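Local coordinates for protein aminotransferase (Bacillus subtilis, PDB 6L1O) that uses pyridoxal 5'-phosphate to transfer amino groups in the biosynthesis of the dipeptide antibiotic bacilysin, at residues M145-F157 with M171-A184. Sequence-based numbering, arbitrary orientation.
With PLP (pyridoxal-5'-phosphate), chain E.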
ATOM      1  N   MET B 145      14.606  14.910 -19.251  1.00 24.69           N
ATOM      2  CA  MET B 145      15.358  14.324 -20.340  1.00 20.57           C
ATOM      3  C   MET B 145      14.428  14.226 -21.542  1.00 22.62           C
ATOM      4  O   MET B 145      13.514  13.427 -21.542  1.00 20.46           O
ATOM      5  CB  MET B 145      15.914  12.960 -19.997  1.00 23.04           C
ATOM      6  CG  MET B 145      16.714  12.861 -18.701  1.00 22.00           C
ATOM      7  SD  MET B 145      17.339  11.175 -18.506  1.00 26.33           S
ATOM      8  CE  MET B 145      15.797  10.343 -18.110  1.00 24.42           C
ATOM      9  N   PRO B 146      14.640  15.072 -22.574  1.00 24.51           N
ATOM     10  CA  PRO B 146      13.692  15.081 -23.682  1.00 22.54           C
ATOM     11  C   PRO B 146      13.821  13.845 -24.589  1.00 21.89           C
ATOM     12  O   PRO B 146      14.928  13.372 -24.903  1.00 21.92           O
ATOM     13  CB  PRO B 146      14.033  16.368 -24.419  1.00 25.48           C
ATOM     14  CG  PRO B 146      15.425  16.642 -24.091  1.00 28.93           C
ATOM     15  CD  PRO B 146      15.618  16.183 -22.680  1.00 29.08           C
ATOM     16  N   LEU B 147      12.692  13.268 -24.941  1.00 20.85           N
ATOM     17  CA  LEU B 147      12.679  12.119 -25.866  1.00 19.29           C
ATOM     18  C   LEU B 147      12.167  12.629 -27.201  1.00 20.49           C
ATOM     19  O   LEU B 147      10.998  13.029 -27.328  1.00 18.08           O
ATOM     20  CB  LEU B 147      11.817  10.977 -25.324  1.00 19.34           C
ATOM     21  CG  LEU B 147      11.974  10.531 -23.876  1.00 19.20           C
ATOM     22  CD1 LEU B 147      11.070   9.345 -23.550  1.00 17.74           C
ATOM     23  CD2 LEU B 147      13.423  10.246 -23.531  1.00 21.03           C
ATOM     24  N   TYR B 148      13.044  12.648 -28.207  1.00 19.48           N
ATOM     25  CA  TYR B 148      12.650  13.101 -29.514  1.00 22.82           C
ATOM     26  C   TYR B 148      12.513  11.918 -30.476  1.00 21.67           C
ATOM     27  O   TYR B 148      13.319  10.957 -30.407  1.00 21.31           O
ATOM     28  CB  TYR B 148      13.688  14.103 -30.060  1.00 24.32           C
ATOM     29  CG  TYR B 148      13.817  15.338 -29.220  1.00 23.11           C
ATOM     30  CD1 TYR B 148      12.742  16.209 -29.075  1.00 25.74           C
ATOM     31  CD2 TYR B 148      15.001  15.656 -28.609  1.00 26.77           C
ATOM     32  CE1 TYR B 148      12.849  17.366 -28.304  1.00 27.47           C
ATOM     33  CE2 TYR B 148      15.137  16.817 -27.849  1.00 27.50           C
ATOM     34  CZ  TYR B 148      14.060  17.667 -27.712  1.00 28.49           C
ATOM     35  OH  TYR B 148      14.169  18.786 -26.931  1.00 32.34           O
ATOM     36  N   GLU B 149      11.555  12.015 -31.388  1.00 22.59           N
ATOM     37  CA  GLU B 149      11.332  10.971 -32.399  1.00 26.07           C
ATOM     38  C   GLU B 149      12.605  10.676 -33.216  1.00 25.96           C
ATOM     39  O   GLU B 149      12.899   9.520 -33.540  1.00 26.92           O
ATOM     40  CB  GLU B 149      10.230  11.371 -33.351  1.00 28.43           C
ATOM     41  CG  GLU B 149       9.972  10.336 -34.456  1.00 31.41           C
ATOM     42  CD  GLU B 149       8.655  10.552 -35.171  1.00 41.10           C
ATOM     43  OE1 GLU B 149       8.105  11.669 -35.071  1.00 46.29           O
ATOM     44  OE2 GLU B 149       8.173   9.609 -35.845  1.00 49.39           O
ATOM     45  N   GLU B 150      13.378  11.726 -33.492  1.00 28.04           N
ATOM     46  CA  GLU B 150      14.648  11.596 -34.227  1.00 29.81           C
ATOM     47  C   GLU B 150      15.628  10.673 -33.519  1.00 25.60           C
ATOM     48  O   GLU B 150      16.433  10.000 -34.158  1.00 27.55           O
ATOM     49  CB  GLU B 150      15.274  12.987 -34.411  1.00 34.71           C
ATOM     50  CG  GLU B 150      14.500  13.912 -35.330  1.00 38.06           C
ATOM     51  CD  GLU B 150      13.443  14.797 -34.647  1.00 49.47           C
ATOM     52  OE1 GLU B 150      12.887  14.453 -33.536  1.00 42.01           O
ATOM     53  OE2 GLU B 150      13.148  15.844 -35.266  1.00 46.94           O
ATOM     54  N   ASN B 151      15.593  10.653 -32.195  1.00 26.34           N
ATOM     55  CA  ASN B 151      16.432   9.713 -31.417  1.00 25.19           C
ATOM     56  C   ASN B 151      15.696   8.434 -31.009  1.00 22.93           C
ATOM     57  O   ASN B 151      16.153   7.739 -30.136  1.00 19.01           O
ATOM     58  CB  ASN B 151      16.969  10.375 -30.147  1.00 26.29           C
ATOM     59  CG  ASN B 151      17.641  11.678 -30.417  1.00 29.02           C
ATOM     60  OD1 ASN B 151      18.276  11.851 -31.454  1.00 31.83           O
ATOM     61  ND2 ASN B 151      17.546  12.589 -29.486  1.00 30.44           N
ATOM     62  N   GLY B 152      14.580   8.122 -31.680  1.00 23.95           N
ATOM     63  CA  GLY B 152      13.827   6.884 -31.369  1.00 25.09           C
ATOM     64  C   GLY B 152      13.254   6.974 -29.959  1.00 22.64           C
ATOM     65  O   GLY B 152      12.993   5.992 -29.321  1.00 21.55           O
ATOM     66  N   TYR B 153      13.082   8.199 -29.475  1.00 22.87           N
ATOM     67  CA  TYR B 153      12.512   8.461 -28.190  1.00 23.15           C
ATOM     68  C   TYR B 153      13.344   7.881 -27.072  1.00 22.36           C
ATOM     69  O   TYR B 153      12.838   7.568 -26.010  1.00 21.71           O
ATOM     70  CB  TYR B 153      11.056   7.975 -28.162  1.00 22.86           C
ATOM     71  CG  TYR B 153      10.133   8.719 -29.071  1.00 21.22           C
ATOM     72  CD1 TYR B 153       9.745  10.018 -28.795  1.00 22.17           C
ATOM     73  CD2 TYR B 153       9.522   8.075 -30.129  1.00 23.49           C
ATOM     74  CE1 TYR B 153       8.815  10.679 -29.589  1.00 22.71           C
ATOM     75  CE2 TYR B 153       8.614   8.733 -30.933  1.00 26.60           C
ATOM     76  CZ  TYR B 153       8.271  10.035 -30.654  1.00 24.50           C
ATOM     77  OH  TYR B 153       7.347  10.655 -31.461  1.00 33.21           O
ATOM     78  N   LEU B 154      14.663   7.756 -27.313  1.00 22.48           N
ATOM     79  CA  LEU B 154      15.624   7.444 -26.281  1.00 21.35           C
ATOM     80  C   LEU B 154      16.366   8.747 -25.842  1.00 24.76           C
ATOM     81  O   LEU B 154      16.664   9.594 -26.673  1.00 26.22           O
ATOM     82  CB  LEU B 154      16.618   6.456 -26.834  1.00 20.08           C
ATOM     83  CG  LEU B 154      16.088   5.091 -27.323  1.00 20.49           C
ATOM     84  CD1 LEU B 154      17.251   4.290 -27.936  1.00 21.20           C
ATOM     85  CD2 LEU B 154      15.456   4.340 -26.154  1.00 19.71           C
ATOM     86  N   PRO B 155      16.647   8.905 -24.545  1.00 21.30           N
ATOM     87  CA  PRO B 155      17.257  10.153 -24.085  1.00 22.46           C
ATOM     88  C   PRO B 155      18.739  10.186 -24.548  1.00 25.34           C
ATOM     89  O   PRO B 155      19.358   9.135 -24.711  1.00 25.33           O
ATOM     90  CB  PRO B 155      17.194  10.021 -22.568  1.00 23.46           C
ATOM     91  CG  PRO B 155      17.315   8.553 -22.326  1.00 23.74           C
ATOM     92  CD  PRO B 155      16.514   7.939 -23.444  1.00 23.66           C
ATOM     93  N   ASP B 156      19.241  11.387 -24.809  1.00 30.89           N
ATOM     94  CA  ASP B 156      20.666  11.619 -25.050  1.00 31.16           C
ATOM     95  C   ASP B 156      21.287  12.096 -23.729  1.00 27.26           C
ATOM     96  O   ASP B 156      21.105  13.250 -23.320  1.00 27.55           O
ATOM     97  CB  ASP B 156      20.851  12.667 -26.153  1.00 28.28           C
ATOM     98  CG  ASP B 156      22.317  12.845 -26.556  1.00 35.45           C
ATOM     99  OD1 ASP B 156      23.239  12.412 -25.808  1.00 35.19           O
ATOM    100  OD2 ASP B 156      22.525  13.451 -27.637  1.00 36.31           O
ATOM    101  N   PHE B 157      22.042  11.225 -23.094  1.00 27.74           N
ATOM    102  CA  PHE B 157      22.550  11.481 -21.724  1.00 28.56           C
ATOM    103  C   PHE B 157      23.638  12.566 -21.692  1.00 35.17           C
ATOM    104  O   PHE B 157      23.833  13.229 -20.665  1.00 35.53           O
ATOM    105  CB  PHE B 157      23.090  10.205 -21.106  1.00 27.15           C
ATOM    106  CG  PHE B 157      22.043   9.123 -20.924  1.00 25.48           C
ATOM    107  CD1 PHE B 157      20.939   9.348 -20.109  1.00 24.72           C
ATOM    108  CD2 PHE B 157      22.168   7.915 -21.547  1.00 28.59           C
ATOM    109  CE1 PHE B 157      19.965   8.375 -19.931  1.00 22.48           C
ATOM    110  CE2 PHE B 157      21.197   6.914 -21.389  1.00 29.42           C
ATOM    111  CZ  PHE B 157      20.111   7.145 -20.558  1.00 25.91           C
ATOM    112  N   MET B 171      17.227   8.439 -11.711  1.00 18.89           N
ATOM    113  CA  MET B 171      16.702   8.554 -13.021  1.00 18.95           C
ATOM    114  C   MET B 171      15.607   7.488 -13.290  1.00 17.71           C
ATOM    115  O   MET B 171      15.794   6.354 -12.967  1.00 17.11           O
ATOM    116  CB  MET B 171      17.843   8.340 -14.023  1.00 19.27           C
ATOM    117  CG  MET B 171      17.347   8.319 -15.495  1.00 22.74           C
ATOM    118  SD  MET B 171      18.661   8.169 -16.707  1.00 29.12           S
ATOM    119  CE  MET B 171      19.304   6.588 -16.489  1.00 28.58           C
ATOM    120  N   PHE B 172      14.549   7.893 -13.965  1.00 17.29           N
ATOM    121  CA  PHE B 172      13.535   6.968 -14.529  1.00 17.83           C
ATOM    122  C   PHE B 172      13.705   6.725 -16.006  1.00 16.05           C
ATOM    123  O   PHE B 172      13.899   7.666 -16.791  1.00 16.24           O
ATOM    124  CB  PHE B 172      12.120   7.541 -14.303  1.00 18.83           C
ATOM    125  CG  PHE B 172      11.663   7.477 -12.877  1.00 21.92           C
ATOM    126  CD1 PHE B 172      11.517   6.253 -12.242  1.00 24.14           C
ATOM    127  CD2 PHE B 172      11.326   8.628 -12.203  1.00 24.12           C
ATOM    128  CE1 PHE B 172      11.097   6.185 -10.903  1.00 26.95           C
ATOM    129  CE2 PHE B 172      10.870   8.574 -10.892  1.00 26.77           C
ATOM    130  CZ  PHE B 172      10.742   7.361 -10.255  1.00 28.11           C
ATOM    131  N   LEU B 173      13.581   5.466 -16.420  1.00 15.75           N
ATOM    132  CA  LEU B 173      13.449   5.131 -17.794  1.00 17.90           C
ATOM    133  C   LEU B 173      12.274   4.126 -17.940  1.00 17.64           C
ATOM    134  O   LEU B 173      12.003   3.378 -17.030  1.00 14.41           O
ATOM    135  CB  LEU B 173      14.758   4.506 -18.302  1.00 21.00           C
ATOM    136  CG  LEU B 173      16.022   5.367 -18.224  1.00 21.52           C
ATOM    137  CD1 LEU B 173      17.241   4.483 -18.493  1.00 25.60           C
ATOM    138  CD2 LEU B 173      15.928   6.506 -19.185  1.00 20.28           C
ATOM    139  N   ASN B 174      11.635   4.102 -19.095  1.00 15.82           N
ATOM    140  CA  ASN B 174      10.471   3.285 -19.326  1.00 14.54           C
ATOM    141  C   ASN B 174      10.416   2.749 -20.755  1.00 14.27           C
ATOM    142  O   ASN B 174       9.984   3.462 -21.653  1.00 15.63           O
ATOM    143  CB  ASN B 174       9.238   4.130 -19.008  1.00 13.89           C
ATOM    144  CG  ASN B 174       7.942   3.471 -19.354  1.00 16.05           C
ATOM    145  OD1 ASN B 174       7.063   4.097 -19.896  1.00 14.41           O
ATOM    146  ND2 ASN B 174       7.814   2.194 -19.050  1.00 16.28           N
ATOM    147  N   TYR B 175      10.838   1.516 -20.967  1.00 15.44           N
ATOM    148  CA  TYR B 175      10.772   0.853 -22.298  1.00 17.88           C
ATOM    149  C   TYR B 175      10.339  -0.596 -22.182  1.00 15.90           C
ATOM    150  O   TYR B 175      10.853  -1.328 -21.349  1.00 16.44           O
ATOM    151  CB  TYR B 175      12.089   1.003 -23.105  1.00 17.23           C
ATOM    152  CG  TYR B 175      12.469   2.478 -23.284  1.00 18.13           C
ATOM    153  CD1 TYR B 175      11.946   3.227 -24.321  1.00 16.30           C
ATOM    154  CD2 TYR B 175      13.261   3.123 -22.359  1.00 18.64           C
ATOM    155  CE1 TYR B 175      12.231   4.537 -24.441  1.00 17.23           C
ATOM    156  CE2 TYR B 175      13.539   4.467 -22.475  1.00 19.17           C
ATOM    157  CZ  TYR B 175      13.019   5.174 -23.505  1.00 17.70           C
ATOM    158  OH  TYR B 175      13.277   6.529 -23.609  1.00 18.09           O
ATOM    159  N   PRO B 176       9.387  -1.034 -23.016  1.00 18.58           N
ATOM    160  CA  PRO B 176       8.593  -0.312 -24.030  1.00 15.28           C
ATOM    161  C   PRO B 176       7.871   0.829 -23.444  1.00 13.82           C
ATOM    162  O   PRO B 176       7.393   0.726 -22.322  1.00 13.95           O
ATOM    163  CB  PRO B 176       7.639  -1.407 -24.579  1.00 16.55           C
ATOM    164  CG  PRO B 176       8.329  -2.662 -24.272  1.00 17.65           C
ATOM    165  CD  PRO B 176       8.943  -2.429 -22.915  1.00 16.52           C
ATOM    166  N   ASN B 177       7.804   1.959 -24.165  1.00 14.98           N
ATOM    167  CA  ASN B 177       7.488   3.279 -23.574  1.00 13.56           C
ATOM    168  C   ASN B 177       6.023   3.729 -23.638  1.00 13.61           C
ATOM    169  O   ASN B 177       5.346   3.602 -24.643  1.00 15.73           O
ATOM    170  CB  ASN B 177       8.348   4.319 -24.274  1.00 14.52           C
ATOM    171  CG  ASN B 177       8.163   5.708 -23.750  1.00 12.78           C
ATOM    172  OD1 ASN B 177       7.431   6.503 -24.319  1.00 14.66           O
ATOM    173  ND2 ASN B 177       8.767   5.994 -22.643  1.00 14.90           N
ATOM    174  N   ASN B 178       5.563   4.258 -22.529  1.00 14.77           N
ATOM    175  CA  ASN B 178       4.290   4.931 -22.391  1.00 14.15           C
ATOM    176  C   ASN B 178       4.650   6.416 -22.342  1.00 13.73           C
ATOM    177  O   ASN B 178       5.277   6.846 -21.422  1.00 13.92           O
ATOM    178  CB  ASN B 178       3.612   4.499 -21.095  1.00 13.53           C
ATOM    179  CG  ASN B 178       2.296   5.203 -20.840  1.00 16.29           C
ATOM    180  OD1 ASN B 178       1.832   6.040 -21.621  1.00 14.92           O
ATOM    181  ND2 ASN B 178       1.694   4.901 -19.681  1.00 18.00           N
ATOM    182  N   PRO B 179       4.223   7.205 -23.335  1.00 14.69           N
ATOM    183  CA  PRO B 179       3.182   6.934 -24.303  1.00 15.94           C
ATOM    184  C   PRO B 179       3.618   6.652 -25.735  1.00 14.92           C
ATOM    185  O   PRO B 179       2.749   6.541 -26.547  1.00 14.90           O
ATOM    186  CB  PRO B 179       2.413   8.246 -24.260  1.00 14.51           C
ATOM    187  CG  PRO B 179       3.533   9.233 -24.269  1.00 14.95           C
ATOM    188  CD  PRO B 179       4.565   8.655 -23.339  1.00 15.91           C
ATOM    189  N   THR B 180       4.928   6.567 -26.037  1.00 14.84           N
ATOM    190  CA  THR B 180       5.353   6.674 -27.403  1.00 15.17           C
ATOM    191  C   THR B 180       5.319   5.357 -28.148  1.00 16.48           C
ATOM    192  O   THR B 180       5.269   5.381 -29.338  1.00 16.42           O
ATOM    193  CB  THR B 180       6.758   7.265 -27.587  1.00 14.82           C
ATOM    194  OG1 THR B 180       7.744   6.428 -26.979  1.00 14.35           O
ATOM    195  CG2 THR B 180       6.846   8.690 -27.091  1.00 15.92           C
ATOM    196  N   GLY B 181       5.379   4.235 -27.447  1.00 16.34           N
ATOM    197  CA  GLY B 181       5.452   2.938 -28.073  1.00 18.12           C
ATOM    198  C   GLY B 181       6.859   2.529 -28.391  1.00 19.29           C
ATOM    199  O   GLY B 181       7.105   1.433 -28.900  1.00 21.33           O
ATOM    200  N   ALA B 182       7.843   3.381 -28.059  1.00 16.82           N
ATOM    201  CA  ALA B 182       9.215   3.093 -28.470  1.00 18.55           C
ATOM    202  C   ALA B 182       9.813   1.986 -27.605  1.00 19.24           C
ATOM    203  O   ALA B 182       9.365   1.750 -26.494  1.00 19.60           O
ATOM    204  CB  ALA B 182      10.064   4.368 -28.357  1.00 19.65           C
ATOM    205  N   VAL B 183      10.859   1.364 -28.098  1.00 18.14           N
ATOM    206  CA  VAL B 183      11.506   0.242 -27.442  1.00 20.28           C
ATOM    207  C   VAL B 183      12.996   0.518 -27.312  1.00 21.46           C
ATOM    208  O   VAL B 183      13.490   1.367 -27.983  1.00 22.04           O
ATOM    209  CB  VAL B 183      11.266  -1.077 -28.207  1.00 20.75           C
ATOM    210  CG1 VAL B 183       9.787  -1.502 -28.094  1.00 19.61           C
ATOM    211  CG2 VAL B 183      11.693  -0.969 -29.672  1.00 22.27           C
ATOM    212  N   ALA B 184      13.638  -0.137 -26.358  1.00 24.18           N
ATOM    213  CA  ALA B 184      15.070  -0.020 -26.129  1.00 27.20           C
ATOM    214  C   ALA B 184      15.762  -1.382 -26.286  1.00 28.53           C
ATOM    215  O   ALA B 184      15.128  -2.402 -26.210  1.00 33.95           O
ATOM    216  CB  ALA B 184      15.311   0.524 -24.743  1.00 27.33           C
TER
HETATM  217  N1  PLP E 401       4.367   2.254 -15.426  1.00 19.85           N
HETATM  218  C2  PLP E 401       3.754   2.685 -16.543  1.00 19.71           C
HETATM  219  C2A PLP E 401       4.437   3.615 -17.503  1.00 19.38           C
HETATM  220  C3  PLP E 401       2.370   2.350 -16.790  1.00 20.79           C
HETATM  221  O3  PLP E 401       1.676   2.776 -17.851  1.00 20.76           O
HETATM  222  C4  PLP E 401       1.773   1.461 -15.859  1.00 26.00           C
HETATM  223  C4A PLP E 401       0.268   1.438 -15.944  1.00 34.09           C
HETATM  224  C5  PLP E 401       2.505   1.024 -14.678  1.00 24.32           C
HETATM  225  C6  PLP E 401       3.823   1.431 -14.539  1.00 22.51           C
HETATM  226  C5A PLP E 401       1.950   0.030 -13.701  1.00 22.73           C
HETATM  227  O4P PLP E 401       0.865   0.424 -12.983  1.00 20.62           O
HETATM  228  P   PLP E 401       0.349  -0.492 -11.731  1.00 16.73           P
HETATM  229  O1P PLP E 401       0.295   0.449 -10.582  1.00 14.39           O
HETATM  230  O2P PLP E 401       1.231  -1.707 -11.537  1.00 16.02           O
HETATM  231  O3P PLP E 401      -1.018  -0.947 -12.162  1.00 16.38           O
HETATM  232  O   HOH W   1      13.900   3.467 -29.693  1.00 28.09           O
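The cofactor-binding loop that follows strand 168-174 is backed by the turn after edge strand 141-146, and Tyr175 makes the direct hydrogen bond: its OH donates to Tyr153 O at 2.7 Å, in the carbonyl plane. Leu154 CD2 sits over one face of the Tyr175 ring, 3.9 Å from the centroid, while Leu147 CD1 and Pro155 CD pack against the hydroxyl. Tyr153, in the type I' turn Asn151-Leu154, has its ring sandwiched: Thr180 CG2 rests centrally on one face as a CH-pi contact, 3.7 Å from the centroid, and Glu149 CA covers the opposite face. Thr180 is held from its own side by Asn177, whose OD1 accepts from Thr180 N, an Asx motif, and also from Thr180 OG1. Further along, a water donates to both Gly152 O and Val183 O, bridging the two segments. This is the large PLP domain of a class-I (fold type I) aminotransferase, with cis peptides before Pro176 and Pro179 shaping the loop. From it Asn178 ND2 reaches PLP O3 at 2.8 Å, and Arg367 binds the other end of that amide. Between the strands themselves, which flank strand 120-125, the contact is apolar. Bent at chi3, Met145 brings CE to Met171 CG at 3.7 Å. Met171 SD lies obliquely by the Phe157 ring, 3.5 Å from CE1, a Met-aromatic contact near helix 186-199.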